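Local coordinates for protein carboxylic ester hydrolase (Aspergillus niger, PDB 7K4O) that hydrolyses carboxylic esters as a secreted fungal serine esterase of the tannase family, probably releasing gallic acid from tannins, at residues A[64-67]-A[73-76]; A[98-103]-A[152-157]; A[247-252]-A[326-331]. All coordinates share one frame; numbering follows the deposited sequence.

Contact 1: A[64-67]-A[73-76]; sequences YSHD and QVLL
One face of the Tyr64 ring rests on Val74. The CB of Val74 stands 3.6 Å from the ring centroid and only 16° off the ring normal, a CH-pi contact, and its CG1 slides toward the phenol end to meet CZ of Tyr64 at 3.4 Å. At the edge, near the ring plane, Leu76 closes in with its branch point, CG lying 3.8 Å from CE2 of Tyr64. The smaller ring of His66 uses its own edge on the same valine: CE1 of His66 is 3.9 Å from CG2 of Val74. In this compact, beta-branched residue CB and CG1 thus lie on the phenol ring alone, while CG2 is shared, touching CE1 of Tyr64 as well as the His66 edge. Tyr64 reaches its neighbour because chi1 of 70° sets CG between the backbone N and the carbonyl carbon, folding the ring over the strand pair.

At the base of the two side chains, Tyr64 and Val74 form an antiparallel hydrogen-bonded pair. Tyr64 N donates to Val74 O at 2.9 Å, and Val74 N returns a bond to Tyr64 O at 2.8 Å; both are nearly straight. The same Tyr64 O also takes a CA-H...O contact from Gln73 CA at 3.5 Å, where the exposed glutamine side chain turns away from the opposing strand. The short strands run at 144°, antiparallel but splayed.

Both aromatic residues carry polar groups that are satisfied despite burial, with Glu157 of helix 144-169 as a common partner. His66 also bonds Asp72 through ND1, and two carboxylates would probably favour a protonated imidazole. The contact belongs to the hairpin of strands 50-66 and 74-81. Helix 144-169 packs against it through Ile161 and Met149, and strand 28-47, next to 50-66 in the sheet, supplies Ile28 and Ile30 beside Tyr64.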
loop_
_atom_site.group_PDB
_atom_site.type_symbol
_atom_site.label_atom_id
_atom_site.label_comp_id
_atom_site.label_asym_id
_atom_site.label_seq_id
_atom_site.Cartn_x
_atom_site.Cartn_y
_atom_site.Cartn_z
ATOM N N TYR A 64 2.553 7.802 -25.880
ATOM C CA TYR A 64 3.278 6.786 -26.654
ATOM C C TYR A 64 2.329 5.617 -26.942
ATOM O O TYR A 64 1.243 5.563 -26.387
ATOM C CB TYR A 64 4.563 6.350 -25.964
ATOM C CG TYR A 64 4.424 5.539 -24.704
ATOM C CD1 TYR A 64 4.328 4.157 -24.746
ATOM C CD2 TYR A 64 4.441 6.130 -23.465
ATOM C CE1 TYR A 64 4.278 3.403 -23.584
ATOM C CE2 TYR A 64 4.366 5.402 -22.292
ATOM C CZ TYR A 64 4.297 4.027 -22.338
ATOM O OH TYR A 64 4.254 3.308 -21.177
ATOM N N SER A 65 2.775 4.711 -27.792
ATOM C CA SER A 65 1.964 3.530 -28.135
ATOM C C SER A 65 2.841 2.293 -28.274
ATOM O O SER A 65 4.042 2.410 -28.544
ATOM C CB SER A 65 1.162 3.778 -29.365
ATOM O OG SER A 65 1.976 4.048 -30.480
ATOM N N HIS A 66 2.223 1.121 -28.079
ATOM C CA HIS A 66 2.867 -0.177 -28.286
ATOM C C HIS A 66 2.650 -0.574 -29.739
ATOM O O HIS A 66 1.482 -0.715 -30.146
ATOM C CB HIS A 66 2.293 -1.240 -27.366
ATOM C CG HIS A 66 2.582 -0.997 -25.929
ATOM N ND1 HIS A 66 1.805 -0.189 -25.168
ATOM C CD2 HIS A 66 3.563 -1.453 -25.124
ATOM C CE1 HIS A 66 2.317 -0.156 -23.912
ATOM N NE2 HIS A 66 3.406 -0.903 -23.884
ATOM N N ASP A 67 3.733 -0.807 -30.426
ATOM C CA ASP A 67 3.708 -1.266 -31.836
ATOM C C ASP A 67 2.836 -2.527 -31.926
ATOM O O ASP A 67 3.003 -3.430 -31.145
ATOM C CB ASP A 67 5.100 -1.516 -32.350
ATOM C CG ASP A 67 5.995 -0.279 -32.343
ATOM O OD1 ASP A 67 5.440 0.840 -32.146
ATOM O OD2 ASP A 67 7.242 -0.475 -32.454
ATOM N N GLN A 73 -2.774 3.624 -26.697
ATOM C CA GLN A 73 -2.171 4.915 -26.323
ATOM C C GLN A 73 -1.948 4.948 -24.808
ATOM O O GLN A 73 -2.865 4.636 -24.010
ATOM C CB GLN A 73 -3.066 6.084 -26.730
ATOM C CG GLN A 73 -2.374 7.426 -26.532
ATOM C CD GLN A 73 -3.161 8.582 -27.107
ATOM O OE1 GLN A 73 -2.825 9.088 -28.174
ATOM N NE2 GLN A 73 -4.204 8.992 -26.419
ATOM N N VAL A 74 -0.752 5.353 -24.420
ATOM C CA VAL A 74 -0.364 5.538 -23.019
ATOM C C VAL A 74 -0.007 7.028 -22.848
ATOM O O VAL A 74 0.669 7.589 -23.715
ATOM C CB VAL A 74 0.824 4.640 -22.660
ATOM C CG1 VAL A 74 1.155 4.783 -21.192
ATOM C CG2 VAL A 74 0.576 3.165 -23.021
ATOM N N LEU A 75 -0.471 7.636 -21.791
ATOM C CA LEU A 75 -0.105 9.021 -21.433
ATOM C C LEU A 75 0.838 8.962 -20.214
ATOM O O LEU A 75 0.563 8.309 -19.216
ATOM C CB LEU A 75 -1.341 9.838 -21.076
ATOM C CG LEU A 75 -2.386 9.878 -22.173
ATOM C CD1 LEU A 75 -3.604 10.630 -21.725
ATOM C CD2 LEU A 75 -1.824 10.464 -23.445
ATOM N N LEU A 76 1.869 9.795 -20.263
ATOM C CA LEU A 76 2.710 10.064 -19.097
ATOM C C LEU A 76 2.564 11.531 -18.705
ATOM O O LEU A 76 2.375 12.399 -19.580
ATOM C CB LEU A 76 4.174 9.759 -19.424
ATOM C CG LEU A 76 4.505 8.337 -19.858
ATOM C CD1 LEU A 76 6.000 8.192 -20.016
ATOM C CD2 LEU A 76 3.969 7.305 -18.872
#

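Contact 2: A[98-103]-A[152-157]; sequences YAINSG and YKAHRE
Ile100 makes the whole of its side's contribution here, meeting Ala154 closely and His155 more loosely. The tight point is methyl against methyl: CD1 of Ile100 comes to 3.6 Å from CB of Ala154. With CG1 anti to the backbone N (chi1 -163°) and chi2 also extended, the isoleucine stretches its full length from the loop to the helix, bridging backbones whose nearest CA atoms, in Ile100 and Ala154, are 8.6 Å apart. Alanine suits the receiving place, since its small side chain lets the long aliphatic one come close to the helix surface.

The histidine side is slacker. CG1 of Ile100 lies 3.9 Å from NE2 of His155, with the two side chains running past each other in opposing senses and the ring turned obliquely. No hydrogen bond crosses the contact; NE2 of His155 is instead held by the carboxylate of Glu191, and Ile100 also touches Glu191, so the buried imidazole has its polar partner next to an aliphatic wall. Farther round the helix, Tyr152 turns away and Arg156 lies toward the partly exposed side, where its guanidinium makes a cation-pi contact with Phe199.

Just after Ile100 the loop is stiffened by an Asx turn. N of Gly103 donates to OD1 of Asn101 at 3.0 Å, reaching a lone pair of the amide oxygen, and ND2 of Asn101 is tied to the carbonyls of Thr120 and Phe127. Gly103 has a positive phi of 56°, a conformation that glycine adopts readily.

The loop begins after strand 89-93 and carries the pocket residues Gly96 and Gly97 just before this segment. Ile100 fills the angle between helix 144-169, helix 187-196 through Glu191, and strand 115-120 through Thr120, which touches Ala154 as well.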
loop_
_atom_site.group_PDB
_atom_site.type_symbol
_atom_site.label_atom_id
_atom_site.label_comp_id
_atom_site.label_asym_id
_atom_site.label_seq_id
_atom_site.Cartn_x
_atom_site.Cartn_y
_atom_site.Cartn_z
ATOM N N TYR A 98 -7.994 0.550 -8.128
ATOM C CA TYR A 98 -7.625 0.030 -9.462
ATOM C C TYR A 98 -7.014 1.122 -10.322
ATOM O O TYR A 98 -6.854 0.896 -11.508
ATOM C CB TYR A 98 -8.835 -0.646 -10.125
ATOM C CG TYR A 98 -9.086 -2.051 -9.636
ATOM C CD1 TYR A 98 -9.806 -2.292 -8.466
ATOM C CD2 TYR A 98 -8.515 -3.138 -10.279
ATOM C CE1 TYR A 98 -9.998 -3.580 -7.972
ATOM C CE2 TYR A 98 -8.705 -4.430 -9.801
ATOM C CZ TYR A 98 -9.462 -4.659 -8.663
ATOM O OH TYR A 98 -9.604 -5.945 -8.188
ATOM N N ALA A 99 -6.647 2.259 -9.742
ATOM C CA ALA A 99 -5.921 3.342 -10.435
ATOM C C ALA A 99 -4.421 3.078 -10.341
ATOM O O ALA A 99 -3.965 2.521 -9.351
ATOM C CB ALA A 99 -6.221 4.714 -9.848
ATOM N N ILE A 100 -3.723 3.453 -11.396
ATOM C CA ILE A 100 -2.249 3.253 -11.485
ATOM C C ILE A 100 -1.548 4.603 -11.247
ATOM O O ILE A 100 -0.281 4.611 -11.165
ATOM C CB ILE A 100 -1.876 2.655 -12.838
ATOM C CG1 ILE A 100 -0.467 2.064 -12.789
ATOM C CG2 ILE A 100 -2.073 3.639 -13.989
ATOM C CD1 ILE A 100 -0.137 1.217 -13.999
ATOM N N ASN A 101 -2.300 5.674 -11.073
ATOM C CA ASN A 101 -1.715 6.993 -10.693
ATOM C C ASN A 101 -2.568 7.597 -9.575
ATOM O O ASN A 101 -3.710 7.116 -9.308
ATOM C CB ASN A 101 -1.640 7.927 -11.884
ATOM C CG ASN A 101 -3.024 8.344 -12.363
ATOM O OD1 ASN A 101 -3.648 9.218 -11.749
ATOM N ND2 ASN A 101 -3.470 7.727 -13.460
ATOM N N SER A 102 -2.029 8.616 -8.896
ATOM C CA SER A 102 -2.711 9.251 -7.758
ATOM C C SER A 102 -3.029 10.714 -8.123
ATOM O O SER A 102 -3.023 11.563 -7.210
ATOM C CB SER A 102 -1.924 9.110 -6.527
ATOM O OG SER A 102 -1.898 7.779 -6.042
ATOM N N GLY A 103 -3.237 11.020 -9.396
ATOM C CA GLY A 103 -3.499 12.396 -9.857
ATOM C C GLY A 103 -2.406 13.362 -9.447
ATOM O O GLY A 103 -1.207 13.102 -9.713
ATOM N N TYR A 152 2.775 -4.735 -14.063
ATOM C CA TYR A 152 4.190 -4.304 -13.965
ATOM C C TYR A 152 4.694 -3.581 -15.198
ATOM O O TYR A 152 5.745 -2.920 -15.088
ATOM C CB TYR A 152 5.096 -5.503 -13.658
ATOM C CG TYR A 152 5.246 -6.516 -14.762
ATOM C CD1 TYR A 152 6.173 -6.345 -15.771
ATOM C CD2 TYR A 152 4.449 -7.677 -14.798
ATOM C CE1 TYR A 152 6.327 -7.298 -16.777
ATOM C CE2 TYR A 152 4.608 -8.640 -15.780
ATOM C CZ TYR A 152 5.546 -8.451 -16.769
ATOM O OH TYR A 152 5.701 -9.393 -17.769
ATOM N N LYS A 153 4.058 -3.680 -16.344
ATOM C CA LYS A 153 4.745 -3.203 -17.561
ATOM C C LYS A 153 4.694 -1.678 -17.619
ATOM O O LYS A 153 5.666 -1.048 -18.139
ATOM C CB LYS A 153 4.140 -3.845 -18.819
ATOM C CG LYS A 153 4.894 -3.564 -20.091
ATOM C CD LYS A 153 4.530 -4.554 -21.241
ATOM C CE LYS A 153 3.087 -4.404 -21.695
ATOM N NZ LYS A 153 2.832 -5.180 -22.933
ATOM N N ALA A 154 3.603 -1.046 -17.233
ATOM C CA ALA A 154 3.455 0.426 -17.330
ATOM C C ALA A 154 4.531 1.130 -16.475
ATOM O O ALA A 154 5.125 2.145 -16.930
ATOM C CB ALA A 154 2.072 0.869 -16.865
ATOM N N HIS A 155 4.812 0.611 -15.302
ATOM C CA HIS A 155 5.829 1.266 -14.433
ATOM C C HIS A 155 7.246 1.073 -14.980
ATOM O O HIS A 155 8.079 2.006 -14.896
ATOM C CB HIS A 155 5.724 0.781 -13.007
ATOM C CG HIS A 155 4.781 1.591 -12.208
ATOM N ND1 HIS A 155 5.054 2.941 -11.896
ATOM C CD2 HIS A 155 3.549 1.304 -11.740
ATOM C CE1 HIS A 155 4.011 3.417 -11.245
ATOM N NE2 HIS A 155 3.085 2.437 -11.104
ATOM N N ARG A 156 7.520 -0.062 -15.584
ATOM C CA ARG A 156 8.818 -0.284 -16.259
ATOM C C ARG A 156 9.016 0.768 -17.355
ATOM O O ARG A 156 10.115 1.377 -17.446
ATOM C CB ARG A 156 8.849 -1.710 -16.793
ATOM C CG ARG A 156 10.096 -2.068 -17.560
ATOM C CD ARG A 156 11.310 -1.799 -16.771
ATOM N NE ARG A 156 12.455 -2.425 -17.460
ATOM C CZ ARG A 156 13.719 -2.234 -17.071
ATOM N NH1 ARG A 156 14.006 -1.533 -15.986
ATOM N NH2 ARG A 156 14.690 -2.816 -17.734
ATOM N N GLU A 157 7.990 0.960 -18.205
ATOM C CA GLU A 157 8.053 1.914 -19.330
ATOM C C GLU A 157 8.210 3.349 -18.796
ATOM O O GLU A 157 9.014 4.114 -19.362
ATOM C CB GLU A 157 6.823 1.735 -20.197
ATOM C CG GLU A 157 6.821 0.428 -20.979
ATOM C CD GLU A 157 5.504 0.004 -21.627
ATOM O OE1 GLU A 157 4.505 0.768 -21.540
ATOM O OE2 GLU A 157 5.504 -1.097 -22.239
#

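Contact 3: A[247-252]-A[326-331]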
loop_
_atom_site.group_PDB
_atom_site.type_symbol
_atom_site.label_atom_id
_atom_site.label_comp_id
_atom_site.label_asym_id
_atom_site.label_seq_id
_atom_site.Cartn_x
_atom_site.Cartn_y
_atom_site.Cartn_z
ATOM N N GLU A 247 -13.052 -0.488 23.021
ATOM C CA GLU A 247 -12.657 -1.193 24.275
ATOM C C GLU A 247 -11.341 -1.938 24.122
ATOM O O GLU A 247 -10.631 -2.133 25.147
ATOM C CB GLU A 247 -13.755 -2.167 24.701
ATOM C CG GLU A 247 -15.002 -1.442 25.161
ATOM C CD GLU A 247 -14.757 -0.635 26.435
ATOM O OE1 GLU A 247 -14.098 -1.136 27.369
ATOM O OE2 GLU A 247 -15.186 0.495 26.465
ATOM N N THR A 248 -11.014 -2.407 22.892
ATOM C CA THR A 248 -9.704 -3.054 22.646
ATOM C C THR A 248 -8.618 -1.975 22.780
ATOM O O THR A 248 -7.592 -2.253 23.401
ATOM C CB THR A 248 -9.724 -3.781 21.290
ATOM O OG1 THR A 248 -10.803 -4.734 21.284
ATOM C CG2 THR A 248 -8.411 -4.467 21.005
ATOM N N ILE A 249 -8.848 -0.793 22.229
ATOM C CA ILE A 249 -7.850 0.320 22.337
ATOM C C ILE A 249 -7.651 0.622 23.835
ATOM O O ILE A 249 -6.490 0.696 24.305
ATOM C CB ILE A 249 -8.281 1.550 21.546
ATOM C CG1 ILE A 249 -8.219 1.295 20.028
ATOM C CG2 ILE A 249 -7.424 2.732 21.951
ATOM C CD1 ILE A 249 -8.901 2.336 19.204
ATOM N N ALA A 250 -8.747 0.727 24.592
ATOM C CA ALA A 250 -8.666 1.064 26.044
ATOM C C ALA A 250 -7.860 0.002 26.781
ATOM O O ALA A 250 -6.996 0.353 27.613
ATOM C CB ALA A 250 -10.061 1.229 26.622
ATOM N N ALA A 251 -8.060 -1.272 26.452
ATOM C CA ALA A 251 -7.429 -2.385 27.190
ATOM C C ALA A 251 -5.961 -2.539 26.784
ATOM O O ALA A 251 -5.204 -3.085 27.574
ATOM C CB ALA A 251 -8.199 -3.670 26.979
ATOM N N CYS A 252 -5.552 -2.126 25.578
ATOM C CA CYS A 252 -4.216 -2.508 25.036
ATOM C C CYS A 252 -3.312 -1.276 24.931
ATOM O O CYS A 252 -2.101 -1.480 24.751
ATOM C CB CYS A 252 -4.383 -3.187 23.678
ATOM S SG CYS A 252 -5.231 -4.789 23.802
ATOM N N GLN A 326 -5.210 -6.715 12.293
ATOM C CA GLN A 326 -4.811 -6.728 13.717
ATOM C C GLN A 326 -5.978 -6.271 14.595
ATOM O O GLN A 326 -6.843 -5.512 14.179
ATOM C CB GLN A 326 -3.638 -5.783 13.952
ATOM C CG GLN A 326 -2.312 -6.271 13.376
ATOM C CD GLN A 326 -1.872 -7.601 13.908
ATOM O OE1 GLN A 326 -2.080 -8.656 13.288
ATOM N NE2 GLN A 326 -1.240 -7.588 15.085
ATOM N N PRO A 327 -5.998 -6.699 15.872
ATOM C CA PRO A 327 -6.850 -6.003 16.854
ATOM C C PRO A 327 -6.575 -4.488 16.813
ATOM O O PRO A 327 -5.430 -4.103 16.565
ATOM C CB PRO A 327 -6.411 -6.625 18.190
ATOM C CG PRO A 327 -5.856 -7.967 17.818
ATOM C CD PRO A 327 -5.190 -7.778 16.451
ATOM N N THR A 328 -7.620 -3.676 16.961
ATOM C CA THR A 328 -7.711 -2.183 16.930
ATOM C C THR A 328 -8.009 -1.696 15.518
ATOM O O THR A 328 -8.433 -0.569 15.389
ATOM C CB THR A 328 -6.514 -1.430 17.528
ATOM O OG1 THR A 328 -5.333 -1.532 16.743
ATOM C CG2 THR A 328 -6.089 -1.952 18.873
ATOM N N ALA A 329 -7.872 -2.537 14.481
ATOM C CA ALA A 329 -8.329 -2.137 13.133
ATOM C C ALA A 329 -9.857 -2.099 13.092
ATOM O O ALA A 329 -10.494 -3.037 13.651
ATOM C CB ALA A 329 -7.764 -3.068 12.065
ATOM N N ALA A 330 -10.418 -1.094 12.440
ATOM C CA ALA A 330 -11.870 -0.968 12.244
ATOM C C ALA A 330 -12.412 -2.196 11.504
ATOM O O ALA A 330 -11.715 -2.794 10.668
ATOM C CB ALA A 330 -12.202 0.284 11.525
ATOM N N PHE A 331 -13.659 -2.569 11.796
ATOM C CA PHE A 331 -14.334 -3.701 11.123
ATOM C C PHE A 331 -15.010 -3.222 9.841
ATOM O O PHE A 331 -16.254 -3.368 9.677
ATOM C CB PHE A 331 -15.327 -4.350 12.103
ATOM C CG PHE A 331 -14.693 -5.202 13.153
ATOM C CD1 PHE A 331 -14.259 -4.658 14.352
ATOM C CD2 PHE A 331 -14.551 -6.559 12.968
ATOM C CE1 PHE A 331 -13.656 -5.445 15.312
ATOM C CE2 PHE A 331 -13.948 -7.344 13.934
ATOM C CZ PHE A 331 -13.504 -6.792 15.103
#
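CG2 of Thr328, at the bend of the 326-331 loop, meets two groups of the helix, lying 4.0 Å from CG2 of Thr248 and 4.1 Å from CG1 of Ile249. Pro327 adds its CB against the Thr248 methyl, 4.1 Å from CG2. The contact is apolar and fairly light, with the Ile249 and Thr328 side chains crossing near a right angle.

Next come the groups that aim these methyls. Thr248 gives its hydroxyl to its own helix, OG1 bonding to the carbonyl of Ile244, which turns CG2 toward the loop. In the loop, OG1 of Thr328 donates to the preceding carbonyl, O of Pro327, at 2.6 Å. Pro327 and Thr328 are the central residues of a type II turn closed from Ala329 N to Gln326 O. Proline suits the first of these places because its ring fixes phi near the negative value required there; the second needs a positive phi (91° here), unusual for a beta-branched residue.

Farther out, Cys252 ends helix 238-252 and is disulfide-bonded to Cys269. Helix 266-272, which carries Cys269, packs beside both segments, Cys269 touching Thr248 and Pro327, while Phe331 fits between helices 238-252 and 300-310.

How the contacts relate
Contacts 1 and 2 adjoin, their centres about 13 Å apart, and Glu157 on the helix of contact 2 joins them: its OE1 lies 2.6 Å from Tyr64 OH and its OE2 2.7 Å from His66 NE2, both probable hydrogen bonds. One carboxylate thus ties the hairpin to helix 144-169. The Ile100 side chain of contact 2 is about 10 Å from bound gallic acid, whose pocket includes Ser186 and His465, probably the nucleophile and base of a catalytic triad. Contact 3 stands apart across the chain's centre, about 47 Å from contact 1 and about 34 Å from contact 2 between centres; its Ile249 side chain is about 8 Å from the bound calcium ion.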